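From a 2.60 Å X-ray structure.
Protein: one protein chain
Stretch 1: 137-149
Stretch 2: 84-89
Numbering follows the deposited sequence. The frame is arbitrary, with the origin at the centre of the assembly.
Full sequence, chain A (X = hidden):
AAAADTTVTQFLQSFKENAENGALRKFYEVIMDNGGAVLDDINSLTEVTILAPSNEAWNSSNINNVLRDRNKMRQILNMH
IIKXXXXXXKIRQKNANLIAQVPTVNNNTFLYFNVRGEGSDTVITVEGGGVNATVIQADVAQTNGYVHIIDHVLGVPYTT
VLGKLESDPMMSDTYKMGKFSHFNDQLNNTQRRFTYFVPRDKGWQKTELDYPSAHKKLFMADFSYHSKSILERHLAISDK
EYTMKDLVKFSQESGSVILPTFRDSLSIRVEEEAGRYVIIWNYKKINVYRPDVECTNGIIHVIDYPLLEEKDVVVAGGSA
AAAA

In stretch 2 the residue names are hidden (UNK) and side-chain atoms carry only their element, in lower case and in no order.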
# COMPACT_ATOMS: atom_id res chain seq x y z
N GLN A 137 5.74 -6.84 19.66
CA GLN A 137 5.14 -7.59 20.76
C GLN A 137 3.88 -8.22 20.21
O GLN A 137 3.01 -7.53 19.68
CB GLN A 137 4.81 -6.65 21.92
CG GLN A 137 3.88 -7.26 22.96
CD GLN A 137 4.44 -7.20 24.37
OE1 GLN A 137 3.69 -7.14 25.34
NE2 GLN A 137 5.77 -7.22 24.48
N ALA A 138 3.78 -9.53 20.33
CA ALA A 138 2.64 -10.22 19.77
C ALA A 138 1.83 -11.08 20.72
O ALA A 138 2.15 -11.22 21.90
CB ALA A 138 3.11 -11.07 18.59
N ASP A 139 0.76 -11.65 20.17
CA ASP A 139 -0.11 -12.56 20.90
C ASP A 139 -0.54 -12.11 22.29
O ASP A 139 -0.49 -12.88 23.24
CB ASP A 139 0.59 -13.93 21.00
CG ASP A 139 0.77 -14.59 19.64
OD1 ASP A 139 1.61 -15.52 19.55
OD2 ASP A 139 0.07 -14.18 18.68
N VAL A 140 -0.95 -10.86 22.42
CA VAL A 140 -1.42 -10.39 23.72
C VAL A 140 -2.90 -10.81 23.73
O VAL A 140 -3.72 -10.27 22.97
CB VAL A 140 -1.28 -8.84 23.85
CG1 VAL A 140 -1.95 -8.34 25.13
CG2 VAL A 140 0.20 -8.45 23.85
N ALA A 141 -3.24 -11.78 24.58
CA ALA A 141 -4.61 -12.30 24.64
C ALA A 141 -5.69 -11.27 24.92
O ALA A 141 -5.48 -10.28 25.62
CB ALA A 141 -4.69 -13.42 25.66
N GLN A 142 -6.86 -11.53 24.34
CA GLN A 142 -8.04 -10.69 24.51
C GLN A 142 -9.27 -11.59 24.52
O GLN A 142 -9.20 -12.76 24.16
CB GLN A 142 -8.16 -9.65 23.38
CG GLN A 142 -7.03 -8.63 23.35
CD GLN A 142 -7.12 -7.61 24.47
OE1 GLN A 142 -7.91 -6.66 24.40
NE2 GLN A 142 -6.31 -7.79 25.52
N THR A 143 -10.39 -11.03 24.95
CA THR A 143 -11.64 -11.75 25.04
C THR A 143 -12.07 -12.35 23.71
O THR A 143 -12.34 -13.55 23.62
CB THR A 143 -12.74 -10.82 25.56
OG1 THR A 143 -12.40 -10.39 26.88
CG2 THR A 143 -14.08 -11.52 25.58
N ASN A 144 -12.14 -11.52 22.68
CA ASN A 144 -12.55 -11.97 21.36
C ASN A 144 -11.42 -12.01 20.34
O ASN A 144 -11.67 -12.06 19.14
CB ASN A 144 -13.68 -11.07 20.84
CG ASN A 144 -14.94 -11.19 21.66
OD1 ASN A 144 -15.49 -12.28 21.82
ND2 ASN A 144 -15.40 -10.07 22.20
N GLY A 145 -10.18 -11.98 20.81
CA GLY A 145 -9.08 -12.02 19.86
C GLY A 145 -7.70 -11.75 20.44
O GLY A 145 -7.33 -12.30 21.48
N TYR A 146 -6.93 -10.92 19.75
CA TYR A 146 -5.60 -10.60 20.20
C TYR A 146 -5.23 -9.14 20.00
O TYR A 146 -6.00 -8.35 19.44
CB TYR A 146 -4.57 -11.48 19.47
CG TYR A 146 -4.77 -12.97 19.65
CD1 TYR A 146 -5.68 -13.67 18.85
CD2 TYR A 146 -4.07 -13.69 20.62
CE1 TYR A 146 -5.89 -15.04 19.01
CE2 TYR A 146 -4.26 -15.07 20.79
CZ TYR A 146 -5.17 -15.73 19.99
OH TYR A 146 -5.39 -17.08 20.15
N VAL A 147 -4.04 -8.80 20.47
CA VAL A 147 -3.51 -7.46 20.34
C VAL A 147 -2.02 -7.61 20.09
O VAL A 147 -1.36 -8.45 20.70
CB VAL A 147 -3.71 -6.65 21.62
CG1 VAL A 147 -2.81 -5.42 21.60
CG2 VAL A 147 -5.16 -6.23 21.75
N HIS A 148 -1.50 -6.80 19.18
CA HIS A 148 -0.08 -6.83 18.85
C HIS A 148 0.39 -5.38 18.81
O HIS A 148 -0.34 -4.49 18.36
CB HIS A 148 0.13 -7.42 17.46
CG HIS A 148 -0.51 -8.76 17.25
ND1 HIS A 148 0.00 -9.92 17.79
CD2 HIS A 148 -1.60 -9.13 16.53
CE1 HIS A 148 -0.73 -10.95 17.41
NE2 HIS A 148 -1.71 -10.49 16.64
N ILE A 149 1.62 -5.13 19.26
CA ILE A 149 2.16 -3.78 19.24
C ILE A 149 3.09 -3.58 18.04
O ILE A 149 4.00 -4.37 17.81
CB ILE A 149 2.92 -3.45 20.57
CG1 ILE A 149 1.93 -3.39 21.74
CG2 ILE A 149 3.56 -2.07 20.49
CD1 ILE A 149 1.32 -4.69 22.12
N UNK A 84 -11.36 -9.93 12.91
CA UNK A 84 -11.05 -11.35 12.99
C UNK A 84 -10.13 -11.67 14.17
O UNK A 84 -9.55 -10.78 14.78
c UNK A 84 -9.99 -13.25 11.65
o UNK A 84 -8.97 -13.54 10.98
o UNK A 84 -10.65 -14.10 12.28
c UNK A 84 -10.43 -11.79 11.66
N UNK A 85 -10.02 -12.96 14.51
CA UNK A 85 -9.16 -13.39 15.61
C UNK A 85 -7.84 -13.83 14.98
O UNK A 85 -7.75 -14.93 14.43
n UNK A 85 -10.82 -16.51 18.20
c UNK A 85 -8.94 -15.16 17.42
c UNK A 85 -9.81 -14.57 16.32
n UNK A 85 -10.34 -15.43 20.17
n UNK A 85 -12.52 -15.95 19.65
c UNK A 85 -11.23 -15.97 19.34
c UNK A 85 -9.43 -16.55 17.79
N UNK A 86 -6.82 -12.99 15.06
CA UNK A 86 -5.54 -13.31 14.44
C UNK A 86 -4.29 -13.25 15.31
O UNK A 86 -3.86 -12.17 15.72
c UNK A 86 -5.60 -11.60 10.90
c UNK A 86 -5.89 -14.02 11.46
c UNK A 86 -5.29 -12.40 13.24
c UNK A 86 -6.08 -12.60 11.95
N UNK A 87 -3.70 -14.41 15.57
CA UNK A 87 -2.46 -14.47 16.34
C UNK A 87 -1.36 -14.89 15.37
O UNK A 87 -1.64 -15.30 14.24
c UNK A 87 -2.91 -16.88 17.02
n UNK A 87 -3.12 -17.04 15.72
o UNK A 87 -2.99 -17.81 17.81
c UNK A 87 -2.57 -15.47 17.49
N UNK A 88 -0.11 -14.82 15.81
CA UNK A 88 1.01 -15.19 14.96
C UNK A 88 0.80 -16.50 14.19
O UNK A 88 0.99 -16.53 12.98
c UNK A 88 3.43 -15.79 14.86
c UNK A 88 2.31 -15.32 15.76
c UNK A 88 2.66 -13.98 16.39
N UNK A 89 0.39 -17.56 14.89
CA UNK A 89 0.18 -18.84 14.22
C UNK A 89 -0.82 -18.75 13.08
O UNK A 89 -0.55 -19.23 11.98
o UNK A 89 0.43 -20.72 17.35
c UNK A 89 0.79 -20.31 16.21
o UNK A 89 1.99 -20.25 15.84
c UNK A 89 -0.29 -19.91 15.22
O HOH W 1 0.62 -17.26 17.78

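Position 84 has four side-chain atoms: two carbons, the second carrying two oxygens. Its CA-to-CB bond points away from stretch 1, and no atom of the side chain comes near it. A two-carbon chain ending in a carboxylate is aspartate. The residue is Asp-84.

Position 85 has seven side-chain atoms. Three carbons lead to a nitrogen, then to a carbon carrying two more nitrogens. A carbon of the chain meets the edge of the Tyr-146 ring, and an end nitrogen lies near Gly-145. The planar end group is a guanidinium, so the residue is arginine. Arg-85 starts sideways, but its end comes nearer to stretch 1. Its CG lies 3.4 Å from CE1 of Tyr-146. Its NH1 is 3.5 Å from N of Gly-145 and 3.6 Å from C of Asn-144. The carbonyl O of Asn-144 lies over one face of the guanidinium. NE is hydrogen-bonded elsewhere in the structure. The backbones are close here, with CA of Arg-85 4.5 Å from CA of Gly-145. A CB on Gly-145 would sit 3.9 Å from CA of Arg-85. It would also be jammed against the carbonyl O of Asn-144, and this alone calls for glycine.

Position 86 has four carbons, forked at the second, and no polar atom. The side chain stays clear of stretch 1, while the backbone O meets His-148. This is leucine. The CA-to-CB bond of Leu-86 points away from stretch 1, and the residue is buried. Its backbone makes the polar contact instead. NE2 of His-148 donates a nearly straight hydrogen bond to O of Leu-86 at 2.9 Å.

Position 87 has two carbons, the second carrying one oxygen and one nitrogen. CB lies over a face of the Tyr-146 ring. The branched end is a primary amide on a short chain, so the residue is asparagine. CB of Asn-87 is 3.5 Å from the centroid of the Tyr-146 ring, in a CH-pi contact. The same CB is 3.2 Å from OD2 of Asp-139. Asn-87 holds the N-cap position, right before a helix.

Position 88 has three carbons, one carrying the other two. One branch meets CB of Ala-138. The fork at CB and the lack of any polar atom give valine. CG2 of Val-88 packs on CB of Ala-138 at 3.7 Å. Its backbone N donates a hydrogen bond to OD2 of Asp-139 at 2.9 Å.

Position 89 has two carbons, the second carrying two oxygens. No side-chain atom touches stretch 1. It is a second aspartate. The backbone N of Asp-89 donates to water 1 at 2.9 Å. That water in turn donates to OD1 of Asp-139 at 2.7 Å.

The contact joins a loop and the start of a helix to a strand pair. The CA-to-CB bonds of Tyr-146 and His-148 both point toward stretch 2. The tyrosine gives packing surface to Arg-85 and Asn-87, while the histidine holds the carbonyl of Leu-86. Asp-139 takes up the first backbone NH groups of the helix, one directly and one through water. The small apolar pair of Ala-138 and Val-88 packs nearby.

Stretch 2, residues 84-89: DRLNVD
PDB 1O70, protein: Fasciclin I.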